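Local coordinates for coenzyme F420-dependent N(5),N(10)-methenyltetrahydromethanopterin reductase-related protein (Desulfurobacterium thermolithotrophum DSM 11699, PDB 6HUZ) that binds the iron-guanylylpyridinol cofactor and methenyl-tetrahydrofolate, and probably acts on tetrahydrofolate derivatives as a bacterial paralog of [Fe]-hydrogenase, at residues A[79-85]-A[103-108]; A[255-260]-A[301-306]. All coordinates share one frame. Residues are numbered along the deposited sequence.

Contact 1 (A[79-85]-A[103-108])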
ATOM      1  N   ALA A  79     -27.674  27.631  10.184  1.00 44.87           N
ATOM      2  CA  ALA A  79     -26.662  28.081   9.217  1.00 46.44           C
ATOM      3  C   ALA A  79     -26.574  29.606   9.059  1.00 51.83           C
ATOM      4  O   ALA A  79     -25.505  30.119   8.753  1.00 50.41           O
ATOM      5  CB  ALA A  79     -26.955  27.465   7.859  1.00 45.54           C
ATOM      6  N   LYS A  80     -27.685  30.304   9.257  1.00 53.22           N
ATOM      7  CA  LYS A  80     -27.848  31.756   9.101  1.00 53.44           C
ATOM      8  C   LYS A  80     -26.677  32.647   9.533  1.00 55.79           C
ATOM      9  O   LYS A  80     -26.324  33.559   8.768  1.00 55.94           O
ATOM     10  CB  LYS A  80     -29.133  32.244   9.772  1.00 58.77           C
ATOM     11  CG  LYS A  80     -30.408  31.528   9.304  1.00 78.37           C
ATOM     12  CD  LYS A  80     -31.075  32.181   8.106  1.00 81.48           C
ATOM     13  CE  LYS A  80     -32.337  31.445   7.730  1.00 69.42           C
ATOM     14  NZ  LYS A  80     -33.449  32.357   7.352  1.00 78.93           N
ATOM     15  N   GLU A  81     -26.071  32.445  10.714  1.00 52.07           N
ATOM     16  CA  GLU A  81     -24.929  33.327  11.068  1.00 52.53           C
ATOM     17  C   GLU A  81     -23.599  32.536  11.141  1.00 56.48           C
ATOM     18  O   GLU A  81     -22.589  33.060  11.604  1.00 56.34           O
ATOM     19  CB  GLU A  81     -25.143  34.071  12.397  1.00 55.78           C
ATOM     20  CG  GLU A  81     -26.568  34.482  12.691  1.00 65.63           C
ATOM     21  CD  GLU A  81     -26.731  34.904  14.134  1.00109.37           C
ATOM     22  OE1 GLU A  81     -26.722  36.127  14.397  1.00126.21           O
ATOM     23  OE2 GLU A  81     -26.856  34.011  15.005  1.00107.25           O
ATOM     24  N   ALA A  82     -23.606  31.287  10.690  1.00 48.29           N
ATOM     25  CA  ALA A  82     -22.452  30.421  10.755  1.00 47.32           C
ATOM     26  C   ALA A  82     -21.258  30.802   9.851  1.00 52.72           C
ATOM     27  O   ALA A  82     -21.391  30.825   8.628  1.00 53.76           O
ATOM     28  CB  ALA A  82     -22.893  28.994  10.467  1.00 45.64           C
ATOM     29  N   GLU A  83     -20.091  31.089  10.464  1.00 47.58           N
ATOM     30  CA  GLU A  83     -18.859  31.401   9.720  1.00 47.26           C
ATOM     31  C   GLU A  83     -18.156  30.075   9.430  1.00 44.85           C
ATOM     32  O   GLU A  83     -17.400  29.956   8.464  1.00 43.64           O
ATOM     33  CB  GLU A  83     -17.893  32.233  10.556  1.00 49.10           C
ATOM     34  CG  GLU A  83     -18.286  33.669  10.763  1.00 57.62           C
ATOM     35  CD  GLU A  83     -17.317  34.260  11.754  1.00 60.14           C
ATOM     36  OE1 GLU A  83     -17.739  34.566  12.891  1.00 55.84           O
ATOM     37  OE2 GLU A  83     -16.122  34.382  11.402  1.00 49.61           O
ATOM     38  N   VAL A  84     -18.366  29.092  10.313  1.00 40.95           N
ATOM     39  CA  VAL A  84     -17.797  27.748  10.188  1.00 39.34           C
ATOM     40  C   VAL A  84     -18.971  26.769  10.424  1.00 40.29           C
ATOM     41  O   VAL A  84     -19.673  26.882  11.427  1.00 40.55           O
ATOM     42  CB  VAL A  84     -16.665  27.463  11.201  1.00 40.85           C
ATOM     43  CG1 VAL A  84     -16.251  25.986  11.134  1.00 42.04           C
ATOM     44  CG2 VAL A  84     -15.461  28.365  10.962  1.00 39.34           C
ATOM     45  N   ALA A  85     -19.166  25.825   9.512  1.00 37.55           N
ATOM     46  CA  ALA A  85     -20.205  24.808   9.621  1.00 42.04           C
ATOM     47  C   ALA A  85     -19.452  23.478   9.643  1.00 42.56           C
ATOM     48  O   ALA A  85     -18.771  23.150   8.672  1.00 41.11           O
ATOM     49  CB  ALA A  85     -21.159  24.880   8.431  1.00 44.31           C
ATOM     50  N   ILE A 103     -28.073  23.808   3.650  1.00 53.03           N
ATOM     51  CA  ILE A 103     -27.548  25.010   4.341  1.00 50.69           C
ATOM     52  C   ILE A 103     -26.745  25.933   3.434  1.00 53.91           C
ATOM     53  O   ILE A 103     -26.553  27.099   3.765  1.00 51.91           O
ATOM     54  CB  ILE A 103     -26.689  24.621   5.572  1.00 50.73           C
ATOM     55  CG1 ILE A 103     -25.336  23.995   5.144  1.00 48.06           C
ATOM     56  CG2 ILE A 103     -27.500  23.732   6.530  1.00 47.25           C
ATOM     57  CD1 ILE A 103     -24.393  23.567   6.273  1.00 46.28           C
ATOM     58  N   LEU A 104     -26.264  25.416   2.304  1.00 51.84           N
ATOM     59  CA  LEU A 104     -25.454  26.188   1.359  1.00 53.21           C
ATOM     60  C   LEU A 104     -25.979  27.621   1.028  1.00 57.64           C
ATOM     61  O   LEU A 104     -25.180  28.549   1.026  1.00 57.30           O
ATOM     62  CB  LEU A 104     -25.264  25.356   0.078  1.00 53.41           C
ATOM     63  CG  LEU A 104     -24.184  25.786  -0.886  1.00 57.37           C
ATOM     64  CD1 LEU A 104     -22.811  25.605  -0.275  1.00 57.66           C
ATOM     65  CD2 LEU A 104     -24.265  24.960  -2.146  1.00 61.07           C
ATOM     66  N   PRO A 105     -27.275  27.855   0.749  1.00 53.33           N
ATOM     67  CA  PRO A 105     -27.704  29.231   0.436  1.00 55.31           C
ATOM     68  C   PRO A 105     -27.814  30.175   1.629  1.00 54.28           C
ATOM     69  O   PRO A 105     -27.972  31.379   1.425  1.00 57.44           O
ATOM     70  CB  PRO A 105     -29.098  29.055  -0.201  1.00 59.05           C
ATOM     71  CG  PRO A 105     -29.494  27.643   0.026  1.00 62.60           C
ATOM     72  CD  PRO A 105     -28.394  26.891   0.692  1.00 55.39           C
ATOM     73  N   TYR A 106     -27.761  29.640   2.861  1.00 47.88           N
ATOM     74  CA  TYR A 106     -27.923  30.440   4.078  1.00 49.77           C
ATOM     75  C   TYR A 106     -26.646  30.808   4.820  1.00 52.93           C
ATOM     76  O   TYR A 106     -26.699  31.698   5.651  1.00 51.98           O
ATOM     77  CB  TYR A 106     -28.830  29.673   5.031  1.00 50.61           C
ATOM     78  CG  TYR A 106     -30.177  29.346   4.426  1.00 53.41           C
ATOM     79  CD1 TYR A 106     -31.232  30.246   4.507  1.00 59.43           C
ATOM     80  CD2 TYR A 106     -30.401  28.131   3.785  1.00 54.16           C
ATOM     81  CE1 TYR A 106     -32.480  29.948   3.971  1.00 60.42           C
ATOM     82  CE2 TYR A 106     -31.651  27.818   3.248  1.00 57.00           C
ATOM     83  CZ  TYR A 106     -32.689  28.735   3.345  1.00 63.55           C
ATOM     84  OH  TYR A 106     -33.943  28.479   2.836  1.00 57.59           O
ATOM     85  N   LEU A 107     -25.514  30.131   4.553  1.00 47.71           N
ATOM     86  CA  LEU A 107     -24.266  30.429   5.254  1.00 43.60           C
ATOM     87  C   LEU A 107     -23.830  31.857   4.959  1.00 49.47           C
ATOM     88  O   LEU A 107     -24.136  32.373   3.889  1.00 48.44           O
ATOM     89  CB  LEU A 107     -23.172  29.397   4.885  1.00 40.25           C
ATOM     90  CG  LEU A 107     -23.477  27.962   5.324  1.00 43.58           C
ATOM     91  CD1 LEU A 107     -22.559  26.928   4.602  1.00 39.47           C
ATOM     92  CD2 LEU A 107     -23.400  27.811   6.833  1.00 44.40           C
ATOM     93  N   VAL A 108     -23.143  32.508   5.908  1.00 48.16           N
ATOM     94  CA  VAL A 108     -22.704  33.892   5.717  1.00 48.83           C
ATOM     95  C   VAL A 108     -21.674  33.976   4.625  1.00 47.84           C
ATOM     96  O   VAL A 108     -21.014  32.976   4.321  1.00 46.41           O
ATOM     97  CB  VAL A 108     -22.170  34.566   7.013  1.00 54.30           C
ATOM     98  CG1 VAL A 108     -23.162  34.426   8.161  1.00 56.00           C
ATOM     99  CG2 VAL A 108     -20.791  34.043   7.409  1.00 52.86           C
TER
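Residues 79-82 form a type I beta turn, closed by Ala-82 N to Ala-79 O at 3.0 Å, that leads into strand 84-87. Against them lies 103-108, following helix 95-103, with Tyr-106 N bonded to Ile-103 O (3.0 Å). The backbones come close at the turn, with CA atoms 5.2 Å apart for both Ala-79 with Leu-107 and Lys-80 with Tyr-106. The small side chain of Ala-79 suits this approach: its methyl sits among Ile-103 (CB to CB, 3.7 Å), Tyr-106 (CB to CB, 4.0 Å) and Leu-107 (CB to CD2, 3.7 Å). Leu-107 CD2 also reaches Ala-82 CB at 3.9 Å and Ala-85 CB at 4.0 Å, so a single methyl touches three alanines. Val-108 lies along the turn, its CG1 3.3 Å from Lys-80 O and its CG2 3.5 Å from Ala-82 O. On the exposed side, Lys-80 CE rests 3.6 Å from Tyr-106 CD1, while its NZ makes a salt bridge with Glu-77. The Glu-83 carboxylate bonds to Lys-179 and Arg-2 N. Tyr-6 of strand 2-6 covers Ala-79, Ala-85 and Ile-103. In the beta-alpha-beta crossover 84-87, 95-103, 112-115 of the Rossmann-like domain, the contact packs the loop after the helix against the entry to the first strand. Apolar fit holds it together, outweighing the buried, partnerless Ala-82 O and Val-108 N, while Lys-80 and Glu-83 are paired outside it.

Contact 2 (A[255-260]-A[301-306]); sequences LEGLIK and LIKEAE. With NA (sodium ion), chain I.
Two helical segments cross steeply: 255-260, within helix 232-262, and 301-306, the last six residues of helix 299-306, have axes 8.0 Å apart at closest approach and a signed crossing angle of -74°. Lys-260 N bonds to Glu-256 O (3.1 Å) and Ala-305 N to Leu-301 O (2.8 Å). The first helix is kinked at 255-256, whose N atoms lack bonds to the preceding turn; Leu-255 N bonds to Glu-236 of the second subunit. CA atoms of Glu-256 and Ala-305 are 4.4 Å apart. Such intimacy suits alanine, a small bump with CB 3.5 Å from Glu-256 O and 3.9 Å from Ile-259 CG2. Ile-259 (chi1 m, chi2 t) fits the hollow formed by Leu-301, Ile-302 and Ala-305, CD1 3.7 Å from Leu-301 CB and CG2 4.3 Å from Ile-302 CD1. Leu-255 CD1 meets Leu-301 CD1 at 4.2 Å. Glu-256 (chi1 p) packs CB 3.4 Å from Glu-304 CB; its OE1 binds sodium at 3.0 Å, with Glu-236 of the second subunit, Lys-356 O and water 2 (2.8 Å). Lys-260 (chi1 t) NZ donates to Ala-305 O (3.0 Å) and to water 1 (3.1 Å), which donates to Glu-306 O (2.8 Å). Glu-256 OE2 and Glu-304 OE1 stand 4.1 Å apart. Apolar packing, with the Lys-260 hydrogen bond at its exposed edge, joins the helices; sodium and Arg-232 of the second subunit, salt-bridged to Glu-304, probably offset the crowded negative charge at the dimer interface.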
ATOM      1  N   LEU A 255     -10.651  -8.646   0.267  1.00 28.37           N
ATOM      2  CA  LEU A 255      -9.662  -9.284   1.147  1.00 29.49           C
ATOM      3  C   LEU A 255      -9.489 -10.766   0.851  1.00 31.77           C
ATOM      4  O   LEU A 255      -8.409 -11.320   1.031  1.00 30.85           O
ATOM      5  CB  LEU A 255     -10.133  -9.133   2.609  1.00 29.22           C
ATOM      6  CG  LEU A 255      -9.801  -7.795   3.278  1.00 32.25           C
ATOM      7  CD1 LEU A 255     -10.615  -7.634   4.570  1.00 31.21           C
ATOM      8  CD2 LEU A 255      -8.301  -7.682   3.532  1.00 35.48           C
ATOM      9  N   GLU A 256     -10.559 -11.419   0.433  1.00 27.63           N
ATOM     10  CA  GLU A 256     -10.486 -12.836   0.136  1.00 30.30           C
ATOM     11  C   GLU A 256      -9.586 -13.052  -1.076  1.00 27.84           C
ATOM     12  O   GLU A 256      -8.849 -14.000  -1.090  1.00 26.69           O
ATOM     13  CB  GLU A 256     -11.890 -13.448  -0.049  1.00 31.19           C
ATOM     14  CG  GLU A 256     -12.646 -13.038  -1.306  1.00 47.52           C
ATOM     15  CD  GLU A 256     -13.537 -11.809  -1.169  1.00 55.66           C
ATOM     16  OE1 GLU A 256     -13.188 -10.897  -0.388  1.00 34.53           O
ATOM     17  OE2 GLU A 256     -14.586 -11.756  -1.847  1.00 59.90           O
ATOM     18  N   GLY A 257      -9.640 -12.164  -2.054  1.00 25.81           N
ATOM     19  CA  GLY A 257      -8.815 -12.271  -3.243  1.00 23.16           C
ATOM     20  C   GLY A 257      -7.362 -11.995  -2.891  1.00 28.80           C
ATOM     21  O   GLY A 257      -6.469 -12.704  -3.334  1.00 31.93           O
ATOM     22  N   LEU A 258      -7.129 -10.983  -2.067  1.00 26.81           N
ATOM     23  CA  LEU A 258      -5.802 -10.599  -1.602  1.00 25.31           C
ATOM     24  C   LEU A 258      -5.113 -11.787  -0.958  1.00 31.26           C
ATOM     25  O   LEU A 258      -3.953 -12.075  -1.262  1.00 28.31           O
ATOM     26  CB  LEU A 258      -5.938  -9.483  -0.545  1.00 24.72           C
ATOM     27  CG  LEU A 258      -4.625  -9.135   0.146  1.00 26.49           C
ATOM     28  CD1 LEU A 258      -3.669  -8.438  -0.807  1.00 24.89           C
ATOM     29  CD2 LEU A 258      -4.878  -8.276   1.358  1.00 25.56           C
ATOM     30  N   ILE A 259      -5.829 -12.463  -0.055  1.00 29.37           N
ATOM     31  CA  ILE A 259      -5.289 -13.616   0.662  1.00 28.69           C
ATOM     32  C   ILE A 259      -5.000 -14.791  -0.300  1.00 36.37           C
ATOM     33  O   ILE A 259      -3.918 -15.362  -0.237  1.00 33.98           O
ATOM     34  CB  ILE A 259      -6.240 -14.037   1.807  1.00 31.26           C
ATOM     35  CG1 ILE A 259      -6.285 -12.953   2.925  1.00 29.69           C
ATOM     36  CG2 ILE A 259      -5.833 -15.398   2.376  1.00 31.25           C
ATOM     37  CD1 ILE A 259      -7.575 -13.011   3.820  1.00 37.88           C
ATOM     38  N   LYS A 260      -5.952 -15.148  -1.182  1.00 31.08           N
ATOM     39  CA  LYS A 260      -5.745 -16.260  -2.111  0.50 29.63           C
ATOM     40  C   LYS A 260      -4.637 -15.992  -3.124  1.00 34.06           C
ATOM     41  O   LYS A 260      -3.837 -16.882  -3.424  1.00 30.47           O
ATOM     42  CB  LYS A 260      -7.038 -16.558  -2.881  0.50 31.51           C
ATOM     43  CG  LYS A 260      -6.926 -17.727  -3.864  0.50 33.17           C
ATOM     44  CD  LYS A 260      -6.681 -19.043  -3.148  0.50 42.45           C
ATOM     45  CE  LYS A 260      -7.142 -20.237  -3.954  0.50 52.81           C
ATOM     46  NZ  LYS A 260      -8.620 -20.263  -4.147  0.50 46.45           N
ATOM     47  N   LEU A 301     -12.357 -15.446   6.549  1.00 35.11           N
ATOM     48  CA  LEU A 301     -11.696 -14.954   5.340  1.00 34.26           C
ATOM     49  C   LEU A 301     -10.973 -16.062   4.613  1.00 39.72           C
ATOM     50  O   LEU A 301     -10.967 -16.082   3.376  1.00 36.97           O
ATOM     51  CB  LEU A 301     -10.709 -13.842   5.680  1.00 33.24           C
ATOM     52  CG  LEU A 301     -11.320 -12.506   6.116  1.00 37.13           C
ATOM     53  CD1 LEU A 301     -10.214 -11.437   6.292  1.00 37.23           C
ATOM     54  CD2 LEU A 301     -12.344 -11.996   5.107  1.00 35.49           C
ATOM     55  N   ILE A 302     -10.340 -16.975   5.383  1.00 38.26           N
ATOM     56  CA  ILE A 302      -9.608 -18.120   4.852  1.00 39.64           C
ATOM     57  C   ILE A 302     -10.600 -18.966   4.065  1.00 45.46           C
ATOM     58  O   ILE A 302     -10.233 -19.495   3.027  1.00 49.59           O
ATOM     59  CB  ILE A 302      -8.961 -18.943   6.008  1.00 42.74           C
ATOM     60  CG1 ILE A 302      -7.950 -18.104   6.817  1.00 40.99           C
ATOM     61  CG2 ILE A 302      -8.297 -20.228   5.487  1.00 45.68           C
ATOM     62  CD1 ILE A 302      -6.800 -17.424   5.992  1.00 36.31           C
ATOM     63  N   LYS A 303     -11.851 -19.081   4.536  1.00 42.64           N
ATOM     64  CA  LYS A 303     -12.874 -19.855   3.841  1.00 42.57           C
ATOM     65  C   LYS A 303     -13.272 -19.154   2.533  1.00 44.68           C
ATOM     66  O   LYS A 303     -13.402 -19.809   1.499  1.00 45.17           O
ATOM     67  CB  LYS A 303     -14.095 -20.107   4.744  1.00 47.72           C
ATOM     68  CG  LYS A 303     -14.968 -21.255   4.268  1.00 72.98           C
ATOM     69  CD  LYS A 303     -16.441 -21.041   4.575  1.00 82.65           C
ATOM     70  CE  LYS A 303     -17.317 -22.013   3.822  1.00 94.32           C
ATOM     71  NZ  LYS A 303     -18.757 -21.786   4.102  1.00108.61           N
ATOM     72  N   GLU A 304     -13.444 -17.826   2.553  1.00 41.95           N
ATOM     73  CA  GLU A 304     -13.797 -17.098   1.324  1.00 40.13           C
ATOM     74  C   GLU A 304     -12.635 -17.257   0.309  1.00 41.22           C
ATOM     75  O   GLU A 304     -12.873 -17.496  -0.875  1.00 40.99           O
ATOM     76  CB  GLU A 304     -14.016 -15.597   1.611  1.00 39.33           C
ATOM     77  CG  GLU A 304     -15.182 -15.274   2.521  1.00 43.19           C
ATOM     78  CD  GLU A 304     -15.357 -13.787   2.784  1.00 65.22           C
ATOM     79  OE1 GLU A 304     -14.747 -12.986   2.044  1.00 47.46           O
ATOM     80  OE2 GLU A 304     -16.102 -13.412   3.719  1.00 51.77           O
ATOM     81  N   ALA A 305     -11.387 -17.137   0.781  1.00 38.38           N
ATOM     82  CA  ALA A 305     -10.200 -17.260  -0.083  1.00 38.21           C
ATOM     83  C   ALA A 305     -10.156 -18.609  -0.767  1.00 42.61           C
ATOM     84  O   ALA A 305      -9.796 -18.693  -1.939  1.00 42.02           O
ATOM     85  CB  ALA A 305      -8.931 -17.037   0.724  1.00 38.91           C
ATOM     86  N   GLU A 306     -10.548 -19.671  -0.060  1.00 44.28           N
ATOM     87  CA  GLU A 306     -10.560 -21.013  -0.635  1.00 44.41           C
ATOM     88  C   GLU A 306     -11.605 -21.122  -1.765  1.00 49.58           C
ATOM     89  O   GLU A 306     -11.406 -21.880  -2.703  1.00 51.92           O
ATOM     90  CB  GLU A 306     -10.802 -22.066   0.456  1.00 46.43           C
ATOM     91  CG  GLU A 306      -9.604 -22.229   1.380  1.00 54.35           C
ATOM     92  CD  GLU A 306      -9.759 -23.294   2.450  1.00104.29           C
ATOM     93  OE1 GLU A 306     -10.676 -23.166   3.294  1.00114.22           O
ATOM     94  OE2 GLU A 306      -8.958 -24.257   2.445  1.00109.22           O
TER
HETATM   95 NA    NA I 408     -14.857  -8.421  -0.349  1.00 47.49          NA
HETATM   96  O   HOH W   1     -10.757 -22.061  -5.403  1.00 76.51           O
HETATM   97  O   HOH W   2     -17.388  -8.838   0.638  1.00 55.27           O

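Contact 1 closes before contact 2 opens along the chain, and their centres lie about 47 Å apart on opposite sides of the chain's centre, with nearest atoms about 32 Å apart. They share no helix or strand. Contact 1 belongs to the Rossmann-like N-terminal domain, where it joins the approach to strand 84-87 with the loop running from helix 95-103 to strand 112-115, its neighbour in the parallel sheet. The side chain of Ile-103 comes to about 8 Å from the iron-guanylylpyridinol cofactor. Contact 2 lies in the helical C-terminal part, beside the second subunit. One contact thus packs the cofactor-binding domain internally, while the other joins two helices at the dimer interface.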